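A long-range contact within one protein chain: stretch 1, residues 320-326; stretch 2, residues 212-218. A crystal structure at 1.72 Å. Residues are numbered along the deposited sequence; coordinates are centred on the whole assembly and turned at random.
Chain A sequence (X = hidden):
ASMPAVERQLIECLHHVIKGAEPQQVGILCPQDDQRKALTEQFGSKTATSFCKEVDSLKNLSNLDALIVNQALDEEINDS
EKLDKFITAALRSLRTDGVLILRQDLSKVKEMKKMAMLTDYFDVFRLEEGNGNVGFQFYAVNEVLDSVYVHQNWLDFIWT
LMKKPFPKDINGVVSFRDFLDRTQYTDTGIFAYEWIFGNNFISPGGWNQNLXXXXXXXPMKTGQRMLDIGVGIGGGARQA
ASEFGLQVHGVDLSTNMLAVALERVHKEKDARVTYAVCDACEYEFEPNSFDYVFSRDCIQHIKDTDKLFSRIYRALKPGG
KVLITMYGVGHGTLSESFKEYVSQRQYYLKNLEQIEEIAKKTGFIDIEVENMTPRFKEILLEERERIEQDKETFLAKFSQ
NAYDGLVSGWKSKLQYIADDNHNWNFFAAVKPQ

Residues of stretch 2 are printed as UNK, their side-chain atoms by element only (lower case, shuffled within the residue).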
# COMPACT_ATOMS: atom_id res chain seq x y z
N GLY A 320 -1.63 -18.40 13.75
CA GLY A 320 -2.31 -17.21 13.24
C GLY A 320 -3.30 -17.52 12.13
O GLY A 320 -3.28 -18.60 11.55
N LYS A 321 -4.16 -16.56 11.83
CA LYS A 321 -5.26 -16.81 10.90
C LYS A 321 -5.30 -15.80 9.76
O LYS A 321 -5.09 -14.61 9.97
CB LYS A 321 -6.60 -16.79 11.64
CG LYS A 321 -7.80 -17.03 10.72
CD LYS A 321 -9.09 -17.27 11.50
CE LYS A 321 -9.27 -18.74 11.85
NZ LYS A 321 -10.49 -18.99 12.67
N VAL A 322 -5.55 -16.31 8.55
CA VAL A 322 -5.73 -15.47 7.37
C VAL A 322 -7.20 -15.52 6.98
O VAL A 322 -7.82 -16.57 7.08
CB VAL A 322 -4.81 -15.91 6.21
CG1 VAL A 322 -5.01 -17.38 5.88
CG2 VAL A 322 -5.04 -15.04 4.97
N LEU A 323 -7.76 -14.38 6.58
CA LEU A 323 -9.13 -14.31 6.09
C LEU A 323 -9.15 -13.35 4.92
O LEU A 323 -8.68 -12.22 5.03
CB LEU A 323 -10.08 -13.86 7.20
CG LEU A 323 -11.58 -14.02 6.93
CD1 LEU A 323 -12.34 -14.19 8.24
CD2 LEU A 323 -12.11 -12.82 6.17
N ILE A 324 -9.68 -13.81 3.79
CA ILE A 324 -9.71 -13.01 2.57
C ILE A 324 -11.09 -13.11 1.93
O ILE A 324 -11.69 -14.19 1.90
CB ILE A 324 -8.66 -13.55 1.55
CG1 ILE A 324 -7.25 -13.53 2.15
CG2 ILE A 324 -8.68 -12.76 0.24
CD1 ILE A 324 -6.19 -14.23 1.30
N THR A 325 -11.61 -11.99 1.44
CA THR A 325 -12.74 -12.02 0.51
C THR A 325 -12.25 -11.47 -0.82
O THR A 325 -11.36 -10.64 -0.84
CB THR A 325 -13.98 -11.23 1.00
OG1 THR A 325 -13.72 -9.82 0.93
CG2 THR A 325 -14.36 -11.63 2.43
N MET A 326 -12.80 -11.96 -1.93
CA MET A 326 -12.29 -11.53 -3.23
C MET A 326 -13.34 -11.71 -4.30
O MET A 326 -14.23 -12.55 -4.16
CB MET A 326 -11.05 -12.36 -3.59
CG MET A 326 -11.36 -13.83 -3.79
SD MET A 326 -9.98 -15.01 -3.75
CE MET A 326 -10.42 -15.92 -2.26
N UNK A 212 -19.43 -7.83 9.72
CA UNK A 212 -19.88 -9.22 9.65
C UNK A 212 -18.72 -10.12 9.21
O UNK A 212 -18.56 -11.22 9.74
c UNK A 212 -21.06 -9.35 8.70
N UNK A 213 -17.91 -9.65 8.27
CA UNK A 213 -16.75 -10.41 7.81
C UNK A 213 -15.69 -10.54 8.91
O UNK A 213 -15.14 -11.62 9.13
c UNK A 213 -16.70 -9.35 4.12
c UNK A 213 -16.15 -9.78 6.54
c UNK A 213 -14.89 -10.51 6.09
c UNK A 213 -17.20 -9.80 5.44
N UNK A 214 -15.40 -9.45 9.61
CA UNK A 214 -14.41 -9.49 10.69
C UNK A 214 -14.77 -10.50 11.77
O UNK A 214 -13.89 -11.14 12.35
c UNK A 214 -13.42 -5.75 11.19
c UNK A 214 -12.04 -7.64 10.27
c UNK A 214 -13.45 -7.12 10.50
c UNK A 214 -14.25 -8.11 11.34
N UNK A 215 -16.05 -10.65 12.04
CA UNK A 215 -16.49 -11.60 13.05
C UNK A 215 -16.20 -13.05 12.67
O UNK A 215 -16.14 -13.91 13.54
c UNK A 215 -17.99 -11.40 13.34
c UNK A 215 -19.99 -8.64 15.21
n UNK A 215 -21.44 -8.32 15.33
c UNK A 215 -18.25 -10.18 14.23
c UNK A 215 -19.75 -9.93 14.41
N UNK A 216 -16.02 -13.31 11.39
CA UNK A 216 -15.74 -14.68 10.95
C UNK A 216 -14.30 -15.12 11.23
O UNK A 216 -13.94 -16.27 10.97
c UNK A 216 -17.61 -14.54 9.29
c UNK A 216 -18.36 -16.87 6.52
c UNK A 216 -18.08 -14.88 7.92
n UNK A 216 -18.12 -18.15 6.28
c UNK A 216 -16.13 -14.85 9.49
n UNK A 216 -19.08 -16.16 5.67
n UNK A 216 -17.87 -16.28 7.61
N UNK A 217 -13.50 -14.22 11.78
CA UNK A 217 -12.17 -14.59 12.28
C UNK A 217 -12.35 -15.44 13.53
O UNK A 217 -11.45 -16.22 13.90
c UNK A 217 -11.35 -13.36 12.67
c UNK A 217 -9.82 -11.15 9.99
c UNK A 217 -8.68 -11.87 9.64
c UNK A 217 -9.29 -13.56 11.23
c UNK A 217 -10.68 -11.65 10.96
c UNK A 217 -10.43 -12.85 11.59
c UNK A 217 -8.43 -13.08 10.25
N UNK A 218 -13.49 -15.29 14.19
CA UNK A 218 -13.71 -15.87 15.50
C UNK A 218 -13.23 -14.90 16.57
O UNK A 218 -13.08 -13.71 16.30
O HOH W 1 -12.39 -18.39 11.19

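Position 212 carries a single side-chain carbon and lies out of reach of the strand: this carbon, CB, is 9.5 Å from Thr325 CG2. One carbon means alanine: Ala212 is an exposed helical residue that takes no part in the contact.

Position 213 has four carbons, forked at the first, with one arm two carbons long. Its CA-to-CB bond points toward the strand. One carbon lies 3.6 Å from Leu323 CD2, another 3.7 Å from Thr325 CG2. A beta-branched chain of this shape is isoleucine. Ile213 is in the m, t rotamer; Ile213 CG2 lies 3.6 Å from Leu323 CD2 and also packs 3.9 Å from Thr325 CG2, which Ile213 CD1 approaches to 3.7 Å.

Position 214 also has four carbons, but the fork comes at the second, which makes it leucine. Leu214 starts away from the strand and, although its end comes nearer, Leu214 CD2 stays 6.6 Å from Leu323 CD2; it is buried without joining this contact.

At position 215 four carbons run in a row to a nitrogen, the pattern of lysine. Lys215 points away from the strand, is exposed and makes no contact with it.

Position 216 has three carbons, a nitrogen, then a carbon bearing two more nitrogens, and its CB lies 4.0 Å from Leu323 CD1. The pattern is arginine. The guanidinium NH2 of Arg216 is hydrogen-bonded elsewhere in the structure. Its backbone O takes a hydrogen bond from a water (2.6 Å to the water O), which in turn accepts one from Lys321 NZ (2.5 Å).

Position 217 shows one carbon followed by a ring of six carbons, without a hydroxyl. One ring carbon lies 3.4 Å from Leu323 CB, which sits over one ring face, 3.8 Å from the centroid, in a CH-pi contact; Lys321 O lies at the ring edge. This is phenylalanine. Phe217 leaves its backbone sideways, yet its ring swings in over Leu323, and the ring carbon nearest Leu323 CB is CZ.

Position 218 has no side-chain atoms and a positive phi of 88°. At these angles a CB would jam against the preceding carbonyl O, so the backbone itself calls for glycine. Gly218 closes a type I turn begun at Lys215, its N bonded to Lys215 O at 3.1 Å.

The contact follows the strand's alternation: Lys321, Leu323 and Thr325 point toward the other stretch, Val322 and Ile324 away. Leu323 is the hub, touching Ile213, Arg216 and Phe217. At the polar end, Lys321 lays its CD 3.7 Å from Phe217 CD1 and donates from NZ to Phe217 O at 3.2 Å, pairing apolar packing with a tie to the turn's backbone.

Stretch 2 (212-218) AILKRFG
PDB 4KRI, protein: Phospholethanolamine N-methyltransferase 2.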